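Local coordinates for putative nucleoprotein (PDB 4EWC) that encapsidates the negative-strand genomic RNA of an orthomyxovirus, protecting it from nucleases and forming the ribonucleoprotein that serves as template for transcription and replication, at residues A[151-156]-A[397-401]; A[158-162]-A[180-184]; A[170-176]-A[212-216]; A[237-243]-A[252-257]; A[387-392]-A[412-416]. The contacts are given in a common frame with arbitrary orientation. Residue numbers count along the deposited sequence, not the author numbering.

Interaction 1 of 5, residues A[151-156]-A[397-401]; sequences IGMVFP and LMMYI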
# COMPACT_ATOMS: atom_id res chain seq x y z
N ILE A 151 22.60 -17.02 21.77
CA ILE A 151 21.20 -17.14 22.15
C ILE A 151 20.92 -18.49 22.82
O ILE A 151 20.38 -18.54 23.92
CB ILE A 151 20.24 -16.89 20.98
CG1 ILE A 151 20.29 -15.42 20.56
CG2 ILE A 151 18.82 -17.26 21.38
CD1 ILE A 151 19.71 -15.15 19.18
N GLY A 152 21.34 -19.57 22.19
CA GLY A 152 21.19 -20.90 22.77
C GLY A 152 21.76 -21.11 24.17
O GLY A 152 21.28 -21.99 24.90
N MSE A 153 22.76 -20.31 24.55
CA MSE A 153 23.38 -20.43 25.87
C MSE A 153 22.84 -19.42 26.86
O MSE A 153 22.70 -19.72 28.05
CB MSE A 153 24.91 -20.35 25.79
CG MSE A 153 25.54 -21.64 25.28
SE MSE A 153 27.49 -21.53 25.24
CE MSE A 153 27.80 -21.50 27.14
N VAL A 154 22.52 -18.22 26.38
CA VAL A 154 22.07 -17.15 27.25
C VAL A 154 20.59 -17.28 27.60
O VAL A 154 20.22 -17.22 28.78
CB VAL A 154 22.42 -15.74 26.66
CG1 VAL A 154 21.78 -14.57 27.45
CG2 VAL A 154 23.95 -15.56 26.58
N PHE A 155 19.73 -17.51 26.61
CA PHE A 155 18.28 -17.61 26.86
C PHE A 155 17.84 -18.65 27.92
O PHE A 155 16.98 -18.33 28.76
CB PHE A 155 17.48 -17.74 25.55
CG PHE A 155 17.27 -16.43 24.83
CD1 PHE A 155 18.33 -15.55 24.63
CD2 PHE A 155 16.01 -16.06 24.35
CE1 PHE A 155 18.14 -14.32 23.98
CE2 PHE A 155 15.81 -14.84 23.69
CZ PHE A 155 16.88 -13.98 23.51
N PRO A 156 18.40 -19.88 27.89
CA PRO A 156 18.07 -20.81 28.98
C PRO A 156 18.42 -20.23 30.36
O PRO A 156 17.63 -20.37 31.30
CB PRO A 156 18.95 -22.03 28.69
CG PRO A 156 19.11 -22.01 27.20
CD PRO A 156 19.19 -20.54 26.83
N LEU A 397 10.99 -16.82 21.66
CA LEU A 397 12.32 -17.42 21.62
C LEU A 397 12.62 -18.20 22.92
O LEU A 397 13.08 -19.34 22.86
CB LEU A 397 13.35 -16.32 21.36
CG LEU A 397 14.76 -16.59 20.84
CD1 LEU A 397 14.80 -17.72 19.84
CD2 LEU A 397 15.33 -15.33 20.21
N MSE A 398 12.29 -17.61 24.06
CA MSE A 398 12.48 -18.28 25.33
C MSE A 398 11.63 -19.51 25.43
O MSE A 398 12.13 -20.56 25.87
CB MSE A 398 12.13 -17.30 26.45
CG MSE A 398 13.31 -16.37 26.72
SE MSE A 398 12.75 -14.86 27.85
CE MSE A 398 13.48 -15.49 29.56
N MSE A 399 10.37 -19.43 25.02
CA MSE A 399 9.46 -20.59 25.04
C MSE A 399 9.99 -21.72 24.17
O MSE A 399 9.99 -22.88 24.56
CB MSE A 399 8.06 -20.20 24.53
CG MSE A 399 7.18 -19.54 25.54
SE MSE A 399 5.43 -19.05 24.73
CE MSE A 399 4.89 -20.84 24.11
N TYR A 400 10.42 -21.37 22.96
CA TYR A 400 10.82 -22.33 21.96
C TYR A 400 12.00 -23.13 22.48
O TYR A 400 12.01 -24.36 22.39
CB TYR A 400 11.12 -21.61 20.65
CG TYR A 400 11.57 -22.47 19.50
CD1 TYR A 400 10.66 -23.07 18.65
CD2 TYR A 400 12.92 -22.65 19.25
CE1 TYR A 400 11.08 -23.85 17.59
CE2 TYR A 400 13.35 -23.43 18.20
CZ TYR A 400 12.43 -24.03 17.37
OH TYR A 400 12.86 -24.82 16.33
N ILE A 401 12.97 -22.43 23.07
CA ILE A 401 14.09 -23.07 23.75
C ILE A 401 13.68 -23.85 25.02
O ILE A 401 14.19 -24.95 25.26
CB ILE A 401 15.17 -22.05 24.10
CG1 ILE A 401 15.62 -21.33 22.82
CG2 ILE A 401 16.37 -22.73 24.75
CD1 ILE A 401 16.55 -20.17 23.08
O HOH W 1 14.85 -20.25 27.33

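Interaction 2 of 5, residues A[158-162]-A[180-184]; sequences LTTFF and IMRIL. Unlike the reference sequence in segment 180-184: Met181 (reference Ile).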
# COMPACT_ATOMS: atom_id res chain seq x y z
N LEU A 158 18.45 -17.14 31.14
CA LEU A 158 17.42 -16.16 31.43
C LEU A 158 16.13 -16.85 31.87
O LEU A 158 15.43 -16.35 32.74
CB LEU A 158 17.14 -15.26 30.21
CG LEU A 158 18.24 -14.35 29.71
CD1 LEU A 158 17.79 -13.70 28.41
CD2 LEU A 158 18.59 -13.29 30.77
N THR A 159 15.83 -18.00 31.26
CA THR A 159 14.64 -18.71 31.65
C THR A 159 14.74 -19.08 33.13
O THR A 159 13.81 -18.85 33.91
CB THR A 159 14.38 -19.97 30.82
OG1 THR A 159 13.85 -19.61 29.55
CG2 THR A 159 13.36 -20.88 31.55
N THR A 160 15.90 -19.61 33.50
CA THR A 160 16.18 -20.07 34.86
C THR A 160 16.19 -18.95 35.90
O THR A 160 15.56 -19.06 36.97
CB THR A 160 17.49 -20.85 34.90
OG1 THR A 160 17.27 -22.15 34.33
CG2 THR A 160 18.02 -20.98 36.31
N PHE A 161 16.89 -17.88 35.60
CA PHE A 161 16.93 -16.73 36.49
C PHE A 161 15.53 -16.21 36.78
O PHE A 161 15.17 -16.01 37.94
CB PHE A 161 17.80 -15.62 35.91
CG PHE A 161 18.04 -14.49 36.88
CD1 PHE A 161 17.08 -13.50 37.06
CD2 PHE A 161 19.22 -14.41 37.60
CE1 PHE A 161 17.30 -12.46 37.94
CE2 PHE A 161 19.43 -13.36 38.49
CZ PHE A 161 18.47 -12.39 38.65
N PHE A 162 14.73 -16.01 35.74
CA PHE A 162 13.43 -15.37 35.93
C PHE A 162 12.32 -16.27 36.46
O PHE A 162 11.22 -15.80 36.72
CB PHE A 162 13.03 -14.56 34.69
CG PHE A 162 13.86 -13.33 34.52
CD1 PHE A 162 13.47 -12.13 35.11
CD2 PHE A 162 15.06 -13.37 33.81
CE1 PHE A 162 14.25 -10.99 34.96
CE2 PHE A 162 15.85 -12.24 33.68
CZ PHE A 162 15.45 -11.05 34.25
N ILE A 180 12.56 -8.33 30.00
CA ILE A 180 13.71 -9.15 30.38
C ILE A 180 15.00 -8.69 29.67
O ILE A 180 16.04 -8.50 30.31
CB ILE A 180 13.39 -10.65 30.17
CG1 ILE A 180 12.45 -11.13 31.29
CG2 ILE A 180 14.64 -11.51 30.13
CD1 ILE A 180 11.74 -12.45 31.02
N MSE A 181 14.94 -8.47 28.36
CA MSE A 181 16.11 -7.96 27.64
C MSE A 181 16.54 -6.56 28.11
O MSE A 181 17.73 -6.25 28.15
CB MSE A 181 15.86 -7.92 26.13
CG MSE A 181 15.81 -9.24 25.43
SE MSE A 181 17.34 -10.42 25.83
CE MSE A 181 18.87 -9.29 25.48
N ARG A 182 15.57 -5.71 28.44
CA ARG A 182 15.88 -4.34 28.83
C ARG A 182 16.59 -4.35 30.16
O ARG A 182 17.56 -3.62 30.37
CB ARG A 182 14.61 -3.49 28.91
CG ARG A 182 14.10 -3.01 27.57
CD ARG A 182 12.79 -2.25 27.73
NE ARG A 182 12.08 -2.09 26.45
CZ ARG A 182 12.30 -1.10 25.57
NH1 ARG A 182 13.21 -0.17 25.83
NH2 ARG A 182 11.60 -1.05 24.44
N ILE A 183 16.10 -5.20 31.07
CA ILE A 183 16.73 -5.33 32.37
C ILE A 183 18.09 -6.01 32.24
O ILE A 183 19.05 -5.67 32.94
CB ILE A 183 15.80 -6.05 33.37
CG1 ILE A 183 16.29 -5.84 34.80
CG2 ILE A 183 15.67 -7.52 33.07
CD1 ILE A 183 16.19 -4.41 35.22
N LEU A 184 18.18 -6.96 31.32
CA LEU A 184 19.44 -7.64 31.06
C LEU A 184 20.47 -6.64 30.59
O LEU A 184 21.57 -6.58 31.13
CB LEU A 184 19.25 -8.73 30.02
CG LEU A 184 20.52 -9.45 29.53
CD1 LEU A 184 21.50 -9.73 30.66
CD2 LEU A 184 20.12 -10.74 28.87

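Interaction 3 of 5, residues A[170-176]-A[212-216]; sequences EMSIWQN and VVTAN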
# COMPACT_ATOMS: atom_id res chain seq x y z
N GLU A 170 3.60 -15.85 32.72
CA GLU A 170 4.13 -14.50 32.65
C GLU A 170 5.26 -14.38 31.61
O GLU A 170 5.29 -13.41 30.84
CB GLU A 170 4.59 -14.03 34.03
CG GLU A 170 3.42 -13.70 34.94
CD GLU A 170 3.78 -13.42 36.40
OE1 GLU A 170 4.79 -13.96 36.91
OE2 GLU A 170 3.01 -12.66 37.04
N MSE A 171 6.16 -15.35 31.57
CA MSE A 171 7.24 -15.32 30.61
C MSE A 171 6.74 -15.52 29.17
O MSE A 171 7.46 -15.24 28.22
CB MSE A 171 8.33 -16.31 30.97
CG MSE A 171 9.38 -15.73 31.89
SE MSE A 171 10.68 -17.00 32.77
CE MSE A 171 11.24 -18.01 31.18
N SER A 172 5.52 -16.00 29.00
CA SER A 172 4.97 -16.17 27.65
C SER A 172 4.29 -14.89 27.15
O SER A 172 3.84 -14.80 26.00
CB SER A 172 4.01 -17.38 27.59
OG SER A 172 2.86 -17.18 28.38
N ILE A 173 4.23 -13.89 28.02
CA ILE A 173 3.64 -12.61 27.66
C ILE A 173 4.66 -11.69 27.01
O ILE A 173 5.71 -11.38 27.59
CB ILE A 173 3.00 -11.93 28.86
CG1 ILE A 173 1.87 -12.80 29.40
CG2 ILE A 173 2.46 -10.55 28.48
CD1 ILE A 173 1.39 -12.43 30.80
N TRP A 174 4.32 -11.24 25.81
CA TRP A 174 5.19 -10.41 24.97
C TRP A 174 5.92 -9.29 25.72
O TRP A 174 7.15 -9.23 25.70
CB TRP A 174 4.38 -9.82 23.82
CG TRP A 174 5.21 -9.01 22.96
CD1 TRP A 174 6.08 -9.46 22.03
CD2 TRP A 174 5.30 -7.58 22.95
NE1 TRP A 174 6.71 -8.40 21.42
CE2 TRP A 174 6.25 -7.23 21.97
CE3 TRP A 174 4.66 -6.56 23.68
CZ2 TRP A 174 6.57 -5.90 21.69
CZ3 TRP A 174 5.00 -5.26 23.40
CH2 TRP A 174 5.94 -4.94 22.41
N GLN A 175 5.14 -8.44 26.38
CA GLN A 175 5.70 -7.34 27.17
C GLN A 175 6.82 -7.80 28.07
O GLN A 175 7.76 -7.05 28.31
CB GLN A 175 4.63 -6.66 28.04
CG GLN A 175 3.69 -5.71 27.32
CD GLN A 175 2.53 -6.44 26.69
OE1 GLN A 175 2.53 -7.68 26.59
NE2 GLN A 175 1.51 -5.69 26.28
N ASN A 176 6.70 -9.03 28.58
CA ASN A 176 7.66 -9.51 29.57
C ASN A 176 9.03 -9.92 28.96
O ASN A 176 10.10 -9.64 29.55
CB ASN A 176 7.05 -10.60 30.43
CG ASN A 176 5.87 -10.09 31.30
OD1 ASN A 176 5.90 -8.98 31.81
ND2 ASN A 176 4.84 -10.92 31.45
N VAL A 212 8.60 -3.70 36.08
CA VAL A 212 7.16 -3.72 35.83
C VAL A 212 6.77 -4.95 34.98
O VAL A 212 7.22 -5.10 33.84
CB VAL A 212 6.69 -2.39 35.20
CG1 VAL A 212 5.41 -2.58 34.44
CG2 VAL A 212 6.57 -1.30 36.26
N VAL A 213 5.92 -5.81 35.55
CA VAL A 213 5.54 -7.08 34.92
C VAL A 213 4.03 -7.18 34.68
O VAL A 213 3.24 -6.81 35.54
CB VAL A 213 5.97 -8.28 35.83
CG1 VAL A 213 5.35 -9.59 35.34
CG2 VAL A 213 7.48 -8.39 35.90
N THR A 214 3.64 -7.71 33.53
CA THR A 214 2.23 -7.97 33.26
C THR A 214 1.80 -9.32 33.85
O THR A 214 2.48 -10.32 33.62
CB THR A 214 1.93 -7.91 31.75
OG1 THR A 214 2.06 -6.55 31.30
CG2 THR A 214 0.52 -8.42 31.46
N ALA A 215 0.68 -9.34 34.58
CA ALA A 215 0.29 -10.52 35.37
C ALA A 215 -0.90 -11.28 34.80
O ALA A 215 -0.75 -12.20 33.99
CB ALA A 215 0.01 -10.13 36.83
N ASN A 216 -2.09 -10.92 35.29
CA ASN A 216 -3.37 -11.44 34.79
C ASN A 216 -4.14 -10.27 34.20
O ASN A 216 -5.30 -10.05 34.52
CB ASN A 216 -4.19 -12.04 35.93

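Interaction 4 of 5, residues A[237-243]-A[252-257]; sequences RPKRSDY and TESSIS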
# COMPACT_ATOMS: atom_id res chain seq x y z
N ARG A 237 27.15 -17.14 29.30
CA ARG A 237 27.34 -16.82 27.90
C ARG A 237 28.52 -17.58 27.28
O ARG A 237 29.39 -18.06 28.01
CB ARG A 237 27.45 -15.31 27.71
CG ARG A 237 28.63 -14.69 28.40
CD ARG A 237 28.62 -13.19 28.27
NE ARG A 237 29.83 -12.65 28.86
CZ ARG A 237 30.17 -11.37 28.84
NH1 ARG A 237 29.40 -10.46 28.25
NH2 ARG A 237 31.30 -11.01 29.43
N PRO A 238 28.56 -17.70 25.93
CA PRO A 238 29.62 -18.53 25.34
C PRO A 238 31.01 -17.98 25.67
O PRO A 238 31.15 -16.77 25.92
CB PRO A 238 29.35 -18.44 23.83
CG PRO A 238 27.94 -17.95 23.71
CD PRO A 238 27.72 -17.07 24.89
N LYS A 239 32.00 -18.87 25.71
CA LYS A 239 33.38 -18.49 25.97
C LYS A 239 34.03 -18.11 24.65
O LYS A 239 33.51 -18.40 23.59
CB LYS A 239 34.14 -19.64 26.61
CG LYS A 239 33.62 -20.12 27.97
CD LYS A 239 33.86 -19.09 29.07
CE LYS A 239 32.53 -18.61 29.66
NZ LYS A 239 32.67 -17.75 30.88
N ARG A 240 35.19 -17.47 24.74
CA ARG A 240 35.96 -17.10 23.55
C ARG A 240 36.21 -18.28 22.62
O ARG A 240 36.22 -18.12 21.39
CB ARG A 240 37.28 -16.44 23.95
CG ARG A 240 38.38 -16.48 22.89
CD ARG A 240 38.41 -15.23 22.03
NE ARG A 240 39.31 -15.38 20.87
CZ ARG A 240 40.43 -14.68 20.67
NH1 ARG A 240 40.83 -13.76 21.55
NH2 ARG A 240 41.14 -14.89 19.58
N SER A 241 36.40 -19.47 23.20
CA SER A 241 36.72 -20.65 22.39
C SER A 241 35.48 -21.22 21.74
O SER A 241 35.57 -21.90 20.72
CB SER A 241 37.46 -21.73 23.21
OG SER A 241 36.67 -22.19 24.27
N ASP A 242 34.33 -20.93 22.33
CA ASP A 242 33.06 -21.43 21.81
C ASP A 242 32.73 -20.80 20.44
O ASP A 242 32.19 -21.48 19.57
CB ASP A 242 31.94 -21.18 22.82
CG ASP A 242 32.07 -22.04 24.06
OD1 ASP A 242 32.56 -23.19 23.92
OD2 ASP A 242 31.70 -21.59 25.17
N TYR A 243 33.09 -19.53 20.28
CA TYR A 243 32.80 -18.78 19.05
C TYR A 243 33.71 -19.15 17.86
O TYR A 243 34.87 -19.53 18.04
CB TYR A 243 32.96 -17.29 19.30
CG TYR A 243 32.03 -16.68 20.31
CD1 TYR A 243 30.66 -16.70 20.12
CD2 TYR A 243 32.53 -16.02 21.43
CE1 TYR A 243 29.79 -16.12 21.04
CE2 TYR A 243 31.68 -15.42 22.36
CZ TYR A 243 30.31 -15.48 22.16
OH TYR A 243 29.46 -14.90 23.06
N THR A 252 37.20 -10.91 21.65
CA THR A 252 37.19 -11.56 22.94
C THR A 252 35.78 -12.04 23.30
O THR A 252 34.84 -11.85 22.50
CB THR A 252 37.75 -10.64 24.04
OG1 THR A 252 36.89 -9.51 24.19
CG2 THR A 252 39.15 -10.18 23.67
N GLU A 253 35.65 -12.67 24.47
CA GLU A 253 34.36 -13.13 24.95
C GLU A 253 33.41 -11.94 25.10
O GLU A 253 32.30 -11.95 24.58
CB GLU A 253 34.48 -13.87 26.29
CG GLU A 253 33.10 -14.08 26.95
CD GLU A 253 33.15 -14.71 28.32
OE1 GLU A 253 34.11 -15.45 28.62
OE2 GLU A 253 32.20 -14.48 29.11
N SER A 254 33.87 -10.93 25.83
CA SER A 254 33.13 -9.69 26.03
C SER A 254 32.78 -9.06 24.69
O SER A 254 31.64 -8.64 24.46
CB SER A 254 33.98 -8.72 26.85
OG SER A 254 33.38 -7.45 26.92
N SER A 255 33.77 -9.01 23.81
CA SER A 255 33.66 -8.39 22.49
C SER A 255 32.52 -8.97 21.66
O SER A 255 31.71 -8.23 21.09
CB SER A 255 35.00 -8.53 21.74
OG SER A 255 34.83 -8.60 20.32
N ILE A 256 32.46 -10.29 21.61
CA ILE A 256 31.45 -10.95 20.80
C ILE A 256 30.08 -10.86 21.47
O ILE A 256 29.07 -10.60 20.80
CB ILE A 256 31.88 -12.40 20.50
CG1 ILE A 256 33.24 -12.36 19.78
CG2 ILE A 256 30.85 -13.11 19.65
CD1 ILE A 256 33.76 -13.70 19.37
N SER A 257 30.06 -11.05 22.79
CA SER A 257 28.86 -10.85 23.58
C SER A 257 28.24 -9.49 23.19
O SER A 257 27.09 -9.41 22.80
CB SER A 257 29.17 -10.91 25.07
OG SER A 257 27.97 -11.00 25.86
O HOH W 2 30.37 -14.28 25.25

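Interaction 5 of 5, residues A[387-392]-A[412-416]; sequences TKCFIP and FMKNG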
# COMPACT_ATOMS: atom_id res chain seq x y z
N THR A 387 23.72 -3.30 9.34
CA THR A 387 23.76 -4.64 9.86
C THR A 387 22.61 -4.79 10.87
O THR A 387 22.15 -3.80 11.41
CB THR A 387 25.14 -4.98 10.48
OG1 THR A 387 25.09 -6.28 11.06
CG2 THR A 387 25.51 -4.02 11.54
N LYS A 388 22.15 -6.03 11.08
CA LYS A 388 21.00 -6.36 11.93
C LYS A 388 20.74 -7.85 11.88
O LYS A 388 21.24 -8.55 11.00
CB LYS A 388 19.73 -5.65 11.45
CG LYS A 388 19.23 -6.19 10.12
CD LYS A 388 17.88 -5.67 9.75
CE LYS A 388 17.91 -4.21 9.32
NZ LYS A 388 16.55 -3.65 9.18
N CYS A 389 19.93 -8.35 12.81
CA CYS A 389 19.45 -9.75 12.78
C CYS A 389 17.93 -9.87 12.69
O CYS A 389 17.18 -8.94 13.02
CB CYS A 389 19.96 -10.54 13.97
SG CYS A 389 19.15 -10.15 15.50
N PHE A 390 17.49 -11.04 12.26
CA PHE A 390 16.08 -11.34 12.15
C PHE A 390 15.69 -12.40 13.19
O PHE A 390 15.88 -13.61 12.98
CB PHE A 390 15.74 -11.78 10.73
CG PHE A 390 16.11 -10.76 9.70
CD1 PHE A 390 15.42 -9.55 9.63
CD2 PHE A 390 17.17 -10.97 8.82
CE1 PHE A 390 15.77 -8.58 8.69
CE2 PHE A 390 17.52 -10.01 7.89
CZ PHE A 390 16.82 -8.82 7.83
N ILE A 391 15.18 -11.96 14.33
CA ILE A 391 14.80 -12.90 15.37
C ILE A 391 13.33 -12.78 15.69
O ILE A 391 12.76 -11.69 15.57
CB ILE A 391 15.63 -12.76 16.68
CG1 ILE A 391 15.49 -11.34 17.25
CG2 ILE A 391 17.06 -13.23 16.46
CD1 ILE A 391 16.16 -11.17 18.62
N PRO A 392 12.72 -13.89 16.12
CA PRO A 392 11.32 -13.90 16.59
C PRO A 392 11.21 -13.08 17.87
O PRO A 392 12.25 -12.72 18.44
CB PRO A 392 11.08 -15.38 16.91
CG PRO A 392 12.45 -15.91 17.27
CD PRO A 392 13.36 -15.22 16.31
N PHE A 412 20.04 -16.38 11.74
CA PHE A 412 19.16 -15.21 11.88
C PHE A 412 19.69 -14.00 11.13
O PHE A 412 19.09 -12.94 11.20
CB PHE A 412 18.98 -14.85 13.35
CG PHE A 412 18.37 -15.96 14.18
CD1 PHE A 412 17.18 -16.57 13.80
CD2 PHE A 412 18.99 -16.38 15.35
CE1 PHE A 412 16.62 -17.57 14.58
CE2 PHE A 412 18.44 -17.36 16.13
CZ PHE A 412 17.25 -17.96 15.75
N MSE A 413 20.82 -14.17 10.44
CA MSE A 413 21.46 -13.10 9.68
C MSE A 413 20.99 -13.04 8.23
O MSE A 413 20.69 -11.96 7.73
CB MSE A 413 22.98 -13.24 9.71
CG MSE A 413 23.65 -13.22 11.08
SE MSE A 413 23.43 -11.61 12.17
CE MSE A 413 24.32 -10.29 11.04
N LYS A 414 20.94 -14.19 7.56
CA LYS A 414 20.64 -14.23 6.12
C LYS A 414 19.22 -13.78 5.75
O LYS A 414 19.02 -13.15 4.72
CB LYS A 414 20.90 -15.62 5.52
CG LYS A 414 19.92 -16.72 6.00
CD LYS A 414 20.05 -18.03 5.21
CE LYS A 414 19.49 -19.22 6.01
NZ LYS A 414 17.99 -19.25 6.15
N ASN A 415 18.25 -14.13 6.58
CA ASN A 415 16.86 -13.75 6.38
C ASN A 415 16.01 -14.11 7.60
O ASN A 415 16.55 -14.45 8.65
CB ASN A 415 16.28 -14.35 5.09
CG ASN A 415 16.39 -15.87 5.04
OD1 ASN A 415 16.09 -16.57 6.02
ND2 ASN A 415 16.82 -16.39 3.90
N GLY A 416 14.69 -14.03 7.46
CA GLY A 416 13.81 -14.28 8.59
C GLY A 416 13.18 -15.66 8.67
O GLY A 416 12.26 -15.86 9.46
O HOH W 3 15.56 -15.36 11.08

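Interaction 1 of 5, residues A[151-156]-A[397-401]
Two helices of this mainly alpha-helical nucleoprotein, 142-162 and 394-402, cross almost at right angles here: the axes of 151-156 and 397-401 pass 9.8 Å apart at a signed angle of -96°. Contact is therefore confined to a small apolar patch, burying 310 Å² summed over both sides. Leu397 meets two residues one turn apart, its CG lying 3.5 Å from Phe155 CE2 and 4.2 Å from Ile151 CG2. Met398, a selenomethionine, lays CG 3.6 Å from Phe155 CD2, so the phenylalanine ring is held by two consecutive residues. One turn beyond Leu397, Ile401 closes the patch; its CD1 approaches Phe155 CB at 3.6 Å and Ile151 CG2 at 4.1 Å, while its CG2 packs on Pro156 CG at 3.7 Å. No direct hydrogen bond joins the segments. A water instead links their backbones, donating to Met398 O at 3.1 Å and, weakly, to Phe155 O at 3.2 Å.

Interaction 2 of 5, residues A[158-162]-A[180-184]
Leu158 and Phe162, one turn apart on helix 142-162, project toward Ile180, Ile183 and Leu184 of helix 174-188. The two short segments run nearly perpendicular (91°), and their axes stay 12.2 Å apart, a separation bridged by large side chains with no hydrogen bond between the segments. Leu158 reaches into a hollow bordered by Ile180, Met181 and Leu184: its CD2 touches Leu184 CD2 at 3.5 Å, and its CD1 lies 4.2 Å both from Ile180 CG2 and from the selenium SE of Met181. The CA-to-CB bond of Met181 points away, yet its folded chain, with all three chi angles m, brings the selenium back to this hollow. The reference sequence has isoleucine at this position. Phe162 offers a flat surface instead of a knob. Ile180 CG1 sits over its face, 4.0 Å from the ring centroid and 5° off the normal, a nearly axial CH-pi contact, while Ile183 CG2 approaches Phe162 CZ at 3.7 Å. Ile180 thus fills the space between leucine and phenylalanine. Around this buried joint, Met398 of helix 394-402 and Met171 of helix 168-171 both touch Ile180, helix 253-269 packs on Met181, and helix 226-236 meets Ile183 and Leu184 through Leu226 and Phe233.

Interaction 3 of 5, residues A[170-176]-A[212-216]
This is a mainly polar, largely buried helix-to-strand contact, in which the turn between helices 168-171 and 174-188, with Ile173 at the N-cap of the second, meets the end of strand 209-214. Asn176 is its hub. Its amide imitates a neighbouring strand: OD1 accepts from Thr214 N at 3.1 Å, and ND2 donates to Thr214 O at 3.3 Å, so one side chain engages both backbone groups of a single residue. The same ND2 also donates to Glu170 O at 2.6 Å, tying the two sides of the turn together. Ile173 flanks the amide, its CG2 4.1 Å from Thr214 CG2 and its CD1 3.7 Å from Thr214 O. The extended Glu170 brings CG to 3.7 Å from Thr214 O and OE2 to 3.8 Å from Ala215 CA, while its OE1 accepts from Ser167 N. Strand 219-224 pairs antiparallel with 209-214, Val213 bonding through its backbone to Lys220. An asparagine side chain thus pairs with both backbone groups of Thr214, fastening a two-stranded antiparallel hairpin to the helical body.

Interaction 4 of 5, residues A[237-243]-A[252-257]
Arg237, the first residue to leave helical geometry after helix 226-236, reaches across to the start of helix 253-269 with an extended side chain. Its NE donates to Glu253 OE2 at 3.0 Å within a salt bridge, the carboxylate lying at the edge of the guanidinium, and its NH1 comes 2.8 Å from Ser257 OG. Pro238 contributes its carbonyl: O lies 3.5 Å from Glu253 CG and accepts from a water at 2.7 Å. At Lys239 the CA-to-CB bond points away, but the chain curls back so that NZ forms a longer salt bridge with Glu253 OE1 at 3.5 Å; its backbone N donates to Asp242 OD2 at 2.8 Å, bracing the turn. Arg240 merely packs, with CD 4.0 Å from Thr252 CA, beside the N-cap residue whose OG1 accepts from Ser255 N at 3.2 Å. Tyr243 ends the segment with Ile256 over one face of its ring, CG2 standing 3.4 Å from the centroid and 8° off the normal, a CH-pi contact. Tyr243 OH donates at 2.5 Å to the water that also donates to Glu253 O at 3.1 Å. Residues 237-240 probably form a nuclear localization signal. The chemistry implies that Glu253 neutralises part of this basic cluster, with Arg237 buried and engaged while Lys239 and Arg240 remain exposed.

Interaction 5 of 5, residues A[387-392]-A[412-416]
Two irregular segments of the orthomyxovirus nucleoprotein C-terminal family region meet around one backbone hydrogen bond, Phe390 N to Phe412 O at 2.7 Å, and their side chains fill the space about it. Phe390 CB points toward 412-416, 3.5 Å from Asn415 O and 3.8 Å from Gly416 CA; its m rotamer swings CE2 to 3.7 Å from Met413 O, near the ring edge. Phe412, also m, faces Ile391, whose p rotamer sets CG2 4.1 Å from the ring centroid in a CH-pi contact. Met413 CB is directed away, but three m torsions fold the chain back, SE lying 4.1 Å from Cys389 CB and CE 3.5 Å from Lys388 O. A water donates to Phe390 O (2.6 Å) and Asn415 O (2.8 Å). Lys388 NZ bonds to Val450 O and to Ser521 O of the second subunit. The segments bracket helix 394-402; helix 142-162 covers Cys389, Phe412 and Met413, helix 253-269 packs beside Cys389 and Met413, and Gly416 N-caps helix 417-425.

Overall arrangement
Helix 142-162 runs through the set: it supplies a segment to interactions 1 and 2, whose centres lie about 11 Å apart, and packs against residues of the other three. Met398 of interaction 1 also touches Leu158 and Ile180 of interaction 2 and Met171 of interaction 3, while Ile151 meets Phe412 and Ile391 of interaction 5. Interactions 1 and 2 are buried and apolar, helix against helix. Interactions 3 and 5, also buried, engage loop or strand backbone and therefore use hydrogen bonds. Interaction 4 is partly exposed and the only one with salt bridges; it lies about 30 Å from interaction 3, centre to centre, and is joined to interaction 1 where Arg237 packs on Val154.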